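E3 ubiquitin-protein ligase HERC2 (Homo sapiens, PDB 4L1M) probably transfers ubiquitin to target proteins as a HECT-domain E3 ligase, its first RCC1-like domain being a beta-propeller likely to serve in protein recognition. Local coordinates at residues D287-R290 against T295-H298; V228-D233 against G237-G242; G116-W121 against S144-K149; V155-C160 against A166-E171; A102-H107 against A318-C323. One frame throughout, in Å; residues are numbered along the deposited sequence.

Contact 1. Residues D287-R290 against T295-H298. With SO4 (sulfate ion), chain F.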
# COMPACT_ATOMS: atom_id res chain seq x y z
N ASP A 287 -8.66 13.19 -11.45
CA ASP A 287 -8.04 13.14 -12.77
C ASP A 287 -7.75 11.71 -13.19
O ASP A 287 -7.39 10.86 -12.37
CB ASP A 287 -6.72 13.92 -12.81
CG ASP A 287 -6.88 15.40 -12.49
OD1 ASP A 287 -7.92 15.80 -11.92
OD2 ASP A 287 -5.91 16.16 -12.76
N ASN A 288 -7.87 11.46 -14.48
CA ASN A 288 -7.51 10.19 -15.07
C ASN A 288 -8.38 9.05 -14.54
O ASN A 288 -7.98 7.90 -14.60
CB ASN A 288 -6.02 9.91 -14.81
CG ASN A 288 -5.16 11.12 -15.06
OD1 ASN A 288 -4.56 11.68 -14.15
ND2 ASN A 288 -5.10 11.55 -16.29
N GLN A 289 -9.57 9.39 -14.03
CA GLN A 289 -10.57 8.41 -13.57
C GLN A 289 -10.10 7.56 -12.40
O GLN A 289 -10.65 6.48 -12.17
CB GLN A 289 -10.99 7.47 -14.70
CG GLN A 289 -11.56 8.14 -15.93
CD GLN A 289 -12.91 8.75 -15.66
OE1 GLN A 289 -13.42 8.70 -14.53
NE2 GLN A 289 -13.50 9.34 -16.66
N ARG A 290 -9.12 8.04 -11.64
CA ARG A 290 -8.53 7.23 -10.58
C ARG A 290 -9.50 6.85 -9.47
O ARG A 290 -9.28 5.87 -8.78
CB ARG A 290 -7.30 7.93 -10.00
CG ARG A 290 -7.59 9.16 -9.14
CD ARG A 290 -6.32 9.93 -8.86
NE ARG A 290 -5.83 10.62 -10.04
CZ ARG A 290 -4.64 11.20 -10.12
NH1 ARG A 290 -3.80 11.18 -9.09
NH2 ARG A 290 -4.29 11.80 -11.24
N THR A 295 -16.57 9.80 -13.62
CA THR A 295 -16.16 11.15 -14.09
C THR A 295 -14.87 11.53 -13.40
O THR A 295 -14.41 10.79 -12.55
CB THR A 295 -17.21 12.24 -13.79
OG1 THR A 295 -17.32 12.41 -12.37
CG2 THR A 295 -18.56 11.87 -14.41
N GLU A 296 -14.30 12.67 -13.77
CA GLU A 296 -12.99 13.12 -13.24
C GLU A 296 -13.11 14.27 -12.22
O GLU A 296 -12.11 14.87 -11.85
CB GLU A 296 -12.08 13.52 -14.40
CG GLU A 296 -11.77 12.34 -15.32
CD GLU A 296 -10.98 12.73 -16.56
OE1 GLU A 296 -11.47 13.61 -17.34
OE2 GLU A 296 -9.88 12.13 -16.77
N GLU A 297 -14.33 14.55 -11.77
CA GLU A 297 -14.54 15.52 -10.70
C GLU A 297 -13.80 15.03 -9.43
O GLU A 297 -13.81 13.83 -9.09
CB GLU A 297 -16.05 15.71 -10.41
CG GLU A 297 -16.54 17.17 -10.41
N HIS A 298 -13.13 15.96 -8.75
CA HIS A 298 -12.60 15.68 -7.42
C HIS A 298 -13.79 15.39 -6.52
O HIS A 298 -14.86 15.96 -6.72
CB HIS A 298 -11.84 16.87 -6.86
CG HIS A 298 -10.82 17.44 -7.80
ND1 HIS A 298 -9.94 16.65 -8.49
CD2 HIS A 298 -10.56 18.71 -8.17
CE1 HIS A 298 -9.17 17.40 -9.24
NE2 HIS A 298 -9.52 18.66 -9.07
S SO4 F . -0.85 13.05 -10.21
O1 SO4 F . -0.58 11.62 -10.24
O2 SO4 F . 0.39 13.76 -10.61
O3 SO4 F . -1.94 13.45 -11.13
O4 SO4 F . -1.30 13.39 -8.84
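Glu296 reaches across the loop to Asn288, and its side chain is worth following outward. From CB, chi1 of -63° sets CG opposite the carbonyl carbon, next to the amide end of Gln289, with Glu296 CG 3.8 Å from Gln289 CD. The two side chains run at about a right angle, although their flat ends are nearly parallel. At the tip, Glu296 OE2 accepts a weak, bent hydrogen bond of 3.1 Å from Asn288 N. Further along, Asp287 OD1 lies near the plane of the His298 ring, at its edge and 3.4 Å from CE1, while His298 ND1 is bonded to Gly286 N.

Within 287-290, Arg290 bends at chi3 (72°), bringing its guanidinium back to its own turn. Arg290 NE gives a nearly straight 2.8 Å bond to Asp287 O, and NH2 binds Asn288 OD1 on an in-plane lone pair at 2.9 Å. Arg290 NH2 also binds sulfate O3 at 2.9 Å, with weak bonds from NH1; Lys285 NZ and Ser268 OG bind the same ion. The charges of Arg290 and Lys285 would suit an anion, here a sulfate probably from the crystallisation liquor, while the one assigned hydrogen bond between the segments is weak and side-chain packing accompanies it.

Contact 2. Residues V228-D233 against G237-G242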
# COMPACT_ATOMS: atom_id res chain seq x y z
N VAL A 228 -12.39 5.72 11.27
CA VAL A 228 -11.35 6.05 10.34
C VAL A 228 -10.87 7.47 10.55
O VAL A 228 -11.67 8.36 10.88
CB VAL A 228 -11.90 5.93 8.93
CG1 VAL A 228 -10.78 5.88 7.92
CG2 VAL A 228 -12.77 4.69 8.87
N TRP A 229 -9.58 7.67 10.34
CA TRP A 229 -8.89 8.93 10.63
C TRP A 229 -8.03 9.36 9.46
O TRP A 229 -7.47 8.53 8.72
CB TRP A 229 -7.99 8.75 11.85
CG TRP A 229 -8.73 8.18 13.00
CD1 TRP A 229 -8.99 6.86 13.24
CD2 TRP A 229 -9.34 8.91 14.06
NE1 TRP A 229 -9.72 6.72 14.40
CE2 TRP A 229 -9.96 7.96 14.92
CE3 TRP A 229 -9.39 10.26 14.39
CZ2 TRP A 229 -10.64 8.34 16.06
CZ3 TRP A 229 -10.07 10.63 15.53
CH2 TRP A 229 -10.69 9.67 16.36
N SER A 230 -7.92 10.67 9.29
CA SER A 230 -7.04 11.23 8.27
C SER A 230 -6.34 12.46 8.78
O SER A 230 -6.87 13.17 9.64
CB SER A 230 -7.82 11.58 7.02
OG SER A 230 -8.79 12.56 7.28
N TRP A 231 -5.16 12.70 8.22
CA TRP A 231 -4.43 13.91 8.45
C TRP A 231 -3.39 14.10 7.33
O TRP A 231 -3.23 13.25 6.46
CB TRP A 231 -3.79 13.87 9.83
CG TRP A 231 -2.80 12.79 10.04
CD1 TRP A 231 -1.44 12.89 9.87
CD2 TRP A 231 -3.05 11.44 10.49
NE1 TRP A 231 -0.83 11.68 10.20
CE2 TRP A 231 -1.80 10.77 10.56
CE3 TRP A 231 -4.21 10.72 10.83
CZ2 TRP A 231 -1.68 9.43 10.98
CZ3 TRP A 231 -4.08 9.38 11.23
CH2 TRP A 231 -2.82 8.76 11.30
N GLY A 232 -2.70 15.24 7.37
CA GLY A 232 -1.75 15.64 6.33
C GLY A 232 -2.33 16.70 5.41
O GLY A 232 -3.17 17.57 5.81
N ASP A 233 -1.90 16.65 4.15
CA ASP A 233 -2.30 17.66 3.17
C ASP A 233 -3.74 17.46 2.71
O ASP A 233 -4.18 16.33 2.51
CB ASP A 233 -1.37 17.66 1.98
CG ASP A 233 -1.63 18.80 1.05
OD1 ASP A 233 -1.07 19.90 1.28
OD2 ASP A 233 -2.43 18.59 0.10
N GLY A 237 -9.47 17.38 -1.43
CA GLY A 237 -10.38 16.79 -0.44
C GLY A 237 -10.08 15.36 -0.05
O GLY A 237 -10.94 14.68 0.49
N LYS A 238 -8.86 14.91 -0.31
CA LYS A 238 -8.45 13.56 0.05
C LYS A 238 -8.52 13.22 1.53
O LYS A 238 -8.44 12.06 1.86
CB LYS A 238 -7.04 13.26 -0.48
CG LYS A 238 -5.92 14.15 0.04
CD LYS A 238 -4.63 13.83 -0.72
CE LYS A 238 -3.45 14.64 -0.24
NZ LYS A 238 -3.51 16.06 -0.73
N LEU A 239 -8.66 14.20 2.42
CA LEU A 239 -8.82 13.91 3.85
C LEU A 239 -10.22 13.47 4.17
O LEU A 239 -10.44 12.84 5.21
CB LEU A 239 -8.47 15.11 4.74
CG LEU A 239 -7.03 15.59 4.62
CD1 LEU A 239 -6.81 16.83 5.49
CD2 LEU A 239 -6.02 14.49 4.98
N GLY A 240 -11.16 13.78 3.29
CA GLY A 240 -12.55 13.32 3.44
C GLY A 240 -13.49 14.20 4.24
O GLY A 240 -14.57 13.74 4.63
N ARG A 241 -13.13 15.46 4.50
CA ARG A 241 -13.99 16.36 5.27
C ARG A 241 -14.32 17.65 4.50
O ARG A 241 -14.49 18.69 5.09
CB ARG A 241 -13.33 16.72 6.62
CG ARG A 241 -13.22 15.58 7.64
CD ARG A 241 -12.52 16.06 8.92
NE ARG A 241 -11.08 16.18 8.72
CZ ARG A 241 -10.24 15.15 8.67
NH1 ARG A 241 -10.69 13.91 8.82
NH2 ARG A 241 -8.92 15.35 8.48
N GLY A 242 -14.43 17.56 3.19
CA GLY A 242 -14.73 18.73 2.36
C GLY A 242 -13.55 19.66 2.14
O GLY A 242 -12.51 19.56 2.80
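Asp233 and Lys238 form a salt bridge, with Lys238 NZ 2.9 Å from Asp233 OD2 on the lone pair that faces away from the other carboxylate oxygen. The lysine chain runs straight and kinks only at its last torsion (chi4 -75°), which brings the ammonium back over the Asp233 backbone for a weak 3.3 Å bond from NZ to Asp233 O. Gln269 OE1 and Asp235 O also take bonds from this ammonium group, while Asp235 N supports the carboxylate.

At the other end of the contact, Ser230 OG donates to Leu239 O at 2.7 Å, in the carbonyl plane and on a lone pair. The same hydroxyl oxygen sits at the edge of the Arg241 guanidinium, receiving weak bonds from NH1 at 2.8 Å and NH2 at 3.0 Å. Arg241 NH2 has a better bond to Ser230 O, 3.2 Å long, although it approaches from above the carbonyl plane.

Between these polar ends lies Leu239, whose CD2 is 3.4 Å from Trp231 O and whose CD1 lies against Gly232 O. A type I turn from Gly237 to Gly240, closed by a bond from Gly240 N to Gly237 O, presents it. The sequence around it, Trp-Ser-Trp-Gly followed by Gly-Lys-Leu-Gly, is characteristic of the RCC1 repeat: the loop after a blade's third strand folds back on that strand in the propeller.

Contact 3. Residues G116-W121 against S144-K149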
# COMPACT_ATOMS: atom_id res chain seq x y z
N GLY A 116 9.73 -9.71 15.34
CA GLY A 116 9.40 -8.32 15.64
C GLY A 116 10.36 -7.23 15.16
O GLY A 116 10.00 -6.05 15.19
N GLU A 117 11.58 -7.59 14.76
CA GLU A 117 12.55 -6.60 14.28
C GLU A 117 12.12 -6.00 12.95
O GLU A 117 11.66 -6.73 12.04
CB GLU A 117 13.95 -7.20 14.09
CG GLU A 117 14.62 -7.72 15.34
CD GLU A 117 14.45 -9.22 15.48
OE1 GLU A 117 13.30 -9.71 15.33
OE2 GLU A 117 15.47 -9.91 15.73
N VAL A 118 12.30 -4.68 12.82
CA VAL A 118 11.98 -3.95 11.58
C VAL A 118 13.27 -3.52 10.89
O VAL A 118 14.19 -3.03 11.55
CB VAL A 118 11.14 -2.70 11.87
CG1 VAL A 118 10.76 -2.00 10.58
CG2 VAL A 118 9.90 -3.07 12.64
N TYR A 119 13.36 -3.74 9.58
CA TYR A 119 14.53 -3.36 8.79
C TYR A 119 14.14 -2.31 7.80
O TYR A 119 13.01 -2.31 7.32
CB TYR A 119 15.08 -4.55 8.01
CG TYR A 119 15.57 -5.66 8.87
CD1 TYR A 119 14.68 -6.52 9.49
CD2 TYR A 119 16.93 -5.86 9.07
CE1 TYR A 119 15.13 -7.57 10.29
CE2 TYR A 119 17.40 -6.90 9.85
CZ TYR A 119 16.50 -7.75 10.46
OH TYR A 119 16.95 -8.77 11.26
N SER A 120 15.06 -1.41 7.50
CA SER A 120 14.78 -0.38 6.49
C SER A 120 15.98 -0.19 5.61
O SER A 120 17.12 -0.39 6.04
CB SER A 120 14.42 0.95 7.16
OG SER A 120 15.53 1.46 7.88
N TRP A 121 15.75 0.16 4.37
CA TRP A 121 16.84 0.55 3.49
C TRP A 121 16.35 1.40 2.32
O TRP A 121 15.14 1.61 2.15
CB TRP A 121 17.65 -0.67 3.01
CG TRP A 121 16.95 -1.63 2.09
CD1 TRP A 121 17.25 -1.82 0.77
CD2 TRP A 121 15.91 -2.56 2.40
NE1 TRP A 121 16.43 -2.78 0.24
CE2 TRP A 121 15.60 -3.25 1.21
CE3 TRP A 121 15.18 -2.86 3.55
CZ2 TRP A 121 14.61 -4.24 1.14
CZ3 TRP A 121 14.20 -3.86 3.49
CH2 TRP A 121 13.92 -4.52 2.30
N SER A 144 16.74 0.05 15.43
CA SER A 144 16.92 -0.30 16.83
C SER A 144 15.84 0.30 17.75
O SER A 144 15.55 -0.25 18.79
CB SER A 144 18.31 0.09 17.32
OG SER A 144 18.45 1.49 17.28
N ALA A 145 15.22 1.40 17.36
CA ALA A 145 14.09 1.92 18.13
C ALA A 145 13.00 0.85 18.40
O ALA A 145 12.31 0.93 19.38
CB ALA A 145 13.47 3.12 17.42
N PHE A 146 12.84 -0.14 17.52
CA PHE A 146 11.82 -1.16 17.74
C PHE A 146 12.37 -2.47 18.36
O PHE A 146 11.58 -3.34 18.72
CB PHE A 146 11.11 -1.49 16.43
CG PHE A 146 10.24 -0.39 15.92
CD1 PHE A 146 9.23 0.14 16.73
CD2 PHE A 146 10.42 0.13 14.65
CE1 PHE A 146 8.43 1.16 16.26
CE2 PHE A 146 9.62 1.14 14.18
CZ PHE A 146 8.62 1.66 14.98
N SER A 147 13.69 -2.60 18.47
CA SER A 147 14.28 -3.81 19.02
C SER A 147 14.18 -3.85 20.55
O SER A 147 14.00 -2.82 21.20
CB SER A 147 15.74 -3.98 18.55
OG SER A 147 15.78 -4.67 17.30
N GLY A 148 14.25 -5.06 21.11
CA GLY A 148 14.13 -5.30 22.56
C GLY A 148 12.82 -4.88 23.24
O GLY A 148 12.80 -4.71 24.45
N LYS A 149 11.73 -4.76 22.47
CA LYS A 149 10.41 -4.39 23.01
C LYS A 149 9.77 -5.61 23.71
O LYS A 149 10.15 -6.75 23.46
CB LYS A 149 9.50 -3.85 21.90
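Glu117 meets Ser147 just before the strand begins, through its aliphatic part: Glu117 CG lies 3.8 Å from Ser147 OG. The glutamate chain then bends sharply (chi2 98°) and its carboxylate turns back to Thr115, just before the segment, whose OG1 is hydrogen-bonded to Glu117 OE1. The polar end thus has a partner close by in sequence and not across the contact.

Val118, the first residue of the strand, points toward the other segment and carries the apolar half of the contact. Its CG2 branch, set opposite the carbonyl carbon, touches Phe146 CD2 at 3.8 Å, and its CB follows at 4.0 Å from the same ring atom. The valine comes at the ring on a slant, meeting one ortho carbon. Phe146 is presented by a short 3-10 turn that Ser147 N closes with a 3.0 Å bond to Ser144 O. Val155, at the start of the next blade, packs against both Val118 and Phe146.

From Val118 onward the strand pairs with its blade neighbours, Val118 with Ile143 and Tyr119 with Ala111, and moves away from the linker. With no hydrogen bond between the two segments, the contact is held by dispersion and by exclusion of water from Val118 and Phe146, which join the linker to this blade beside Val155.

Contact 4. Residues V155-C160 against A166-E171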
# COMPACT_ATOMS: atom_id res chain seq x y z
N VAL A 155 6.05 -4.76 16.85
CA VAL A 155 5.45 -4.26 15.61
C VAL A 155 4.77 -5.41 14.88
O VAL A 155 5.36 -6.48 14.73
CB VAL A 155 6.52 -3.65 14.69
CG1 VAL A 155 5.95 -3.31 13.33
CG2 VAL A 155 7.13 -2.43 15.35
N VAL A 156 3.56 -5.18 14.39
CA VAL A 156 2.85 -6.17 13.59
C VAL A 156 2.43 -5.69 12.21
O VAL A 156 2.02 -6.50 11.41
CB VAL A 156 1.60 -6.69 14.32
CG1 VAL A 156 2.01 -7.42 15.60
CG2 VAL A 156 0.61 -5.56 14.63
N HIS A 157 2.47 -4.40 11.94
CA HIS A 157 2.20 -3.88 10.61
C HIS A 157 3.22 -2.82 10.21
O HIS A 157 3.75 -2.13 11.06
CB HIS A 157 0.79 -3.33 10.54
CG HIS A 157 0.27 -3.24 9.14
ND1 HIS A 157 0.37 -2.11 8.35
CD2 HIS A 157 -0.30 -4.19 8.37
CE1 HIS A 157 -0.15 -2.37 7.16
NE2 HIS A 157 -0.56 -3.63 7.15
N ILE A 158 3.52 -2.72 8.92
CA ILE A 158 4.43 -1.71 8.41
C ILE A 158 3.89 -1.05 7.12
O ILE A 158 3.11 -1.66 6.37
CB ILE A 158 5.83 -2.28 8.11
CG1 ILE A 158 5.73 -3.56 7.30
CG2 ILE A 158 6.57 -2.51 9.40
CD1 ILE A 158 7.04 -4.01 6.69
N ALA A 159 4.28 0.20 6.90
CA ALA A 159 3.78 0.92 5.76
C ALA A 159 4.77 1.97 5.36
O ALA A 159 5.49 2.48 6.20
CB ALA A 159 2.45 1.55 6.09
N CYS A 160 4.78 2.31 4.07
CA CYS A 160 5.59 3.39 3.55
C CYS A 160 4.75 4.41 2.81
O CYS A 160 3.77 4.08 2.12
CB CYS A 160 6.60 2.84 2.57
SG CYS A 160 7.85 1.78 3.31
N ALA A 166 5.54 4.27 8.52
CA ALA A 166 4.77 4.03 9.72
C ALA A 166 4.85 2.58 10.19
O ALA A 166 5.29 1.69 9.43
CB ALA A 166 3.32 4.43 9.51
N ALA A 167 4.45 2.36 11.44
CA ALA A 167 4.33 1.02 11.94
C ALA A 167 3.33 0.95 13.07
O ALA A 167 3.13 1.91 13.79
CB ALA A 167 5.68 0.51 12.38
N ILE A 168 2.72 -0.20 13.24
CA ILE A 168 1.71 -0.42 14.27
C ILE A 168 2.20 -1.54 15.20
O ILE A 168 2.68 -2.57 14.73
CB ILE A 168 0.35 -0.79 13.63
CG1 ILE A 168 -0.10 0.30 12.67
CG2 ILE A 168 -0.72 -0.97 14.69
CD1 ILE A 168 -1.27 -0.08 11.79
N THR A 169 2.04 -1.36 16.51
CA THR A 169 2.37 -2.40 17.47
C THR A 169 1.17 -3.29 17.75
O THR A 169 0.05 -2.99 17.36
CB THR A 169 2.87 -1.81 18.79
OG1 THR A 169 1.82 -1.08 19.45
CG2 THR A 169 4.05 -0.90 18.51
N ALA A 170 1.41 -4.39 18.46
CA ALA A 170 0.33 -5.33 18.81
C ALA A 170 -0.70 -4.69 19.77
O ALA A 170 -1.88 -4.96 19.64
CB ALA A 170 0.90 -6.61 19.39
N GLU A 171 -0.24 -3.82 20.68
CA GLU A 171 -1.15 -3.00 21.56
C GLU A 171 -2.03 -1.99 20.80
O GLU A 171 -2.99 -1.50 21.36
CB GLU A 171 -0.35 -2.14 22.53
CG GLU A 171 0.20 -2.84 23.74
CD GLU A 171 1.03 -1.91 24.63
OE1 GLU A 171 1.30 -2.30 25.80
OE2 GLU A 171 1.41 -0.81 24.18
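Ile168 buries more surface here than any other residue, and most of the register is set around it. Its carbonyl oxygen receives two donors: Val156 N at 2.8 Å, almost head-on, and His157 N at 3.3 Å, a weak bond. Two residues facing one make a classic beta bulge, which shifts the pairing by one place. Ile168 N repays His157 O at 3.1 Å, approaching from above the carbonyl plane. On the side-chain side, the isoleucine lies against the root of the histidine, with His157 CB 4.0 Å from Ile168 CB and equally close to CD1; the imidazole itself leads away from the strand pair.

Ala166 is next in buried area. It forms the hydrogen-bonded pair with Ala159, giving its N to Ala159 O at 2.9 Å and accepting from Ala159 N at 3.1 Å. Its small methyl lies on the same face as Ile168, Ala159 and His157.

Val156, inside the bulge, has an almost helical psi of -14° and turns out toward solvent, where CG1 rests on Ala170 CB at 4.0 Å. Val155 points away overall, yet its CG1 lies 3.9 Å from Ala167 CB.

The two strands run antiparallel, 153° apart. The Ile168 and Ala159 face packs on Val207 and Val210 of the next blade, while Val155 and Ile158 meet Leu112 and Leu110 of the one before. The chemistry implies a hairpin whose facing backbone groups are largely satisfied between the two strands, with Ala167 pairing outward to Tyr175, leaving largely apolar faces to pack against the neighbouring blades.

Contact 5. Residues A102-H107 against A318-C323; sequences AHSDGH and AGSTHC. With SO4 (sulfate ion), chain G.
Ser320 and Asp105 meet through a hydrogen bond that bridges two loops far apart in the chain: Ser320 OG donates to Asp105 OD1, modelled 2.5 Å away, a shortness not to be read as strength at this resolution. The hydroxyl arrives on the syn side of the carboxylate and somewhat out of its plane, by 25°. A second hydroxyl joins it, as Ser104 OG gives a weak bond of 3.3 Å to Ser320 OG. The Ser320 oxygen is thus both donor and acceptor. Ser104 OG also brushes the Gly319 backbone, 3.8 Å from its carbonyl carbon.

The next shell fixes these groups. Asp105 OD2 is taken by Ser214 OG, so each carboxylate oxygen has a hydroxyl partner. Asp105 N gives a 3.1 Å bond to His103 ND1, which suggests that this imidazole carries its proton on NE2. A type I turn from His103 to Gly106, closed by Gly106 N to His103 O at 2.8 Å, puts Ser104 and Asp105 side by side at its corner. Opposite, Gly319 N bonds to His322 O at 2.7 Å and shapes the tight turn bearing Ser320, whose backbone also pairs with Ser268.

Further out, His107 ND1 offers a weak 3.3 Å bond to O2 of a sulfate, probably from the crystallisation liquor and also held by Arg64 NE and Tyr109 OH. The serines and aspartate come from loops joining the first two strands of separate blades, close to the middle of the seven-bladed propeller. Their chemistry implies a polar bridge across its centre, with the carboxylate charge probably eased by hydroxyl donors.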
# COMPACT_ATOMS: atom_id res chain seq x y z
N ALA A 102 6.57 -0.90 0.82
CA ALA A 102 7.16 0.09 -0.02
C ALA A 102 5.99 0.83 -0.61
O ALA A 102 4.89 0.37 -0.50
CB ALA A 102 7.99 -0.55 -1.12
N HIS A 103 6.23 1.96 -1.25
CA HIS A 103 5.16 2.78 -1.79
C HIS A 103 5.41 2.97 -3.26
O HIS A 103 6.55 3.12 -3.67
CB HIS A 103 5.18 4.14 -1.11
CG HIS A 103 4.04 5.00 -1.47
ND1 HIS A 103 4.07 5.84 -2.56
CD2 HIS A 103 2.81 5.13 -0.93
CE1 HIS A 103 2.91 6.45 -2.67
NE2 HIS A 103 2.14 6.05 -1.68
N SER A 104 4.35 3.01 -4.06
CA SER A 104 4.52 2.97 -5.52
C SER A 104 5.23 4.23 -6.13
O SER A 104 5.68 4.18 -7.28
CB SER A 104 3.19 2.66 -6.18
OG SER A 104 2.39 3.79 -6.21
N ASP A 105 5.29 5.32 -5.38
CA ASP A 105 6.03 6.52 -5.78
C ASP A 105 7.29 6.70 -4.91
O ASP A 105 7.85 7.80 -4.84
CB ASP A 105 5.14 7.79 -5.66
CG ASP A 105 3.80 7.67 -6.46
OD1 ASP A 105 3.82 7.20 -7.63
OD2 ASP A 105 2.71 8.05 -5.92
N GLY A 106 7.74 5.61 -4.27
CA GLY A 106 8.84 5.67 -3.29
C GLY A 106 10.12 4.92 -3.65
O GLY A 106 10.16 4.17 -4.62
N HIS A 107 11.15 5.14 -2.84
CA HIS A 107 12.51 4.62 -3.04
C HIS A 107 13.09 4.10 -1.72
O HIS A 107 14.30 4.19 -1.49
CB HIS A 107 13.45 5.74 -3.60
CG HIS A 107 12.96 6.35 -4.87
ND1 HIS A 107 13.44 5.95 -6.11
CD2 HIS A 107 12.00 7.27 -5.11
CE1 HIS A 107 12.79 6.61 -7.06
NE2 HIS A 107 11.91 7.41 -6.48
N ALA A 318 -3.98 -0.02 -4.52
CA ALA A 318 -3.97 1.27 -5.18
C ALA A 318 -2.58 1.55 -5.68
O ALA A 318 -1.67 1.63 -4.89
CB ALA A 318 -4.39 2.36 -4.21
N GLY A 319 -2.41 1.65 -6.99
CA GLY A 319 -1.17 2.12 -7.60
C GLY A 319 -1.20 3.63 -7.55
O GLY A 319 -1.96 4.20 -6.78
N SER A 320 -0.39 4.30 -8.36
CA SER A 320 -0.39 5.77 -8.37
C SER A 320 -1.72 6.32 -8.84
O SER A 320 -2.38 7.08 -8.12
CB SER A 320 0.72 6.29 -9.25
OG SER A 320 1.96 5.86 -8.73
N THR A 321 -2.15 5.92 -10.04
CA THR A 321 -3.38 6.40 -10.62
C THR A 321 -4.31 5.28 -11.14
O THR A 321 -5.18 5.54 -11.96
CB THR A 321 -3.08 7.38 -11.76
OG1 THR A 321 -2.33 6.73 -12.77
CG2 THR A 321 -2.28 8.57 -11.25
N HIS A 322 -4.13 4.05 -10.65
CA HIS A 322 -5.02 2.93 -10.99
C HIS A 322 -5.14 1.99 -9.80
O HIS A 322 -4.33 2.06 -8.89
CB HIS A 322 -4.53 2.18 -12.22
CG HIS A 322 -3.44 1.19 -11.95
ND1 HIS A 322 -2.13 1.56 -11.76
CD2 HIS A 322 -3.45 -0.17 -11.90
CE1 HIS A 322 -1.38 0.49 -11.58
NE2 HIS A 322 -2.16 -0.58 -11.67
N CYS A 323 -6.17 1.15 -9.80
CA CYS A 323 -6.44 0.26 -8.68
C CYS A 323 -6.88 -1.09 -9.14
O CYS A 323 -7.40 -1.23 -10.24
CB CYS A 323 -7.57 0.79 -7.81
SG CYS A 323 -7.25 2.34 -7.01
S SO4 G . 15.46 2.67 -6.53
O1 SO4 G . 16.08 1.58 -7.31
O2 SO4 G . 15.91 3.98 -7.08
O3 SO4 G . 13.97 2.56 -6.64
O4 SO4 G . 15.82 2.55 -5.09

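Overall arrangement
From the N terminus, contact 5 opens first, at 102-107, and closes only at 318-323, so its loop spans much of the propeller and the other four nest inside it. They follow in series, with no crossing. Contact 3 ties a strand to the linker leaving the same blade; contact 4 pairs the hairpin that opens the next, and the two touch where Phe146 meets Val155. Contacts 2 and 1 then each fold a loop after a blade's third strand, their centres about 18 Å apart. Contact 5 touches two of the four: contact 4, where Cys160 packs on His103, and contact 1, where Arg290 packs on Thr321.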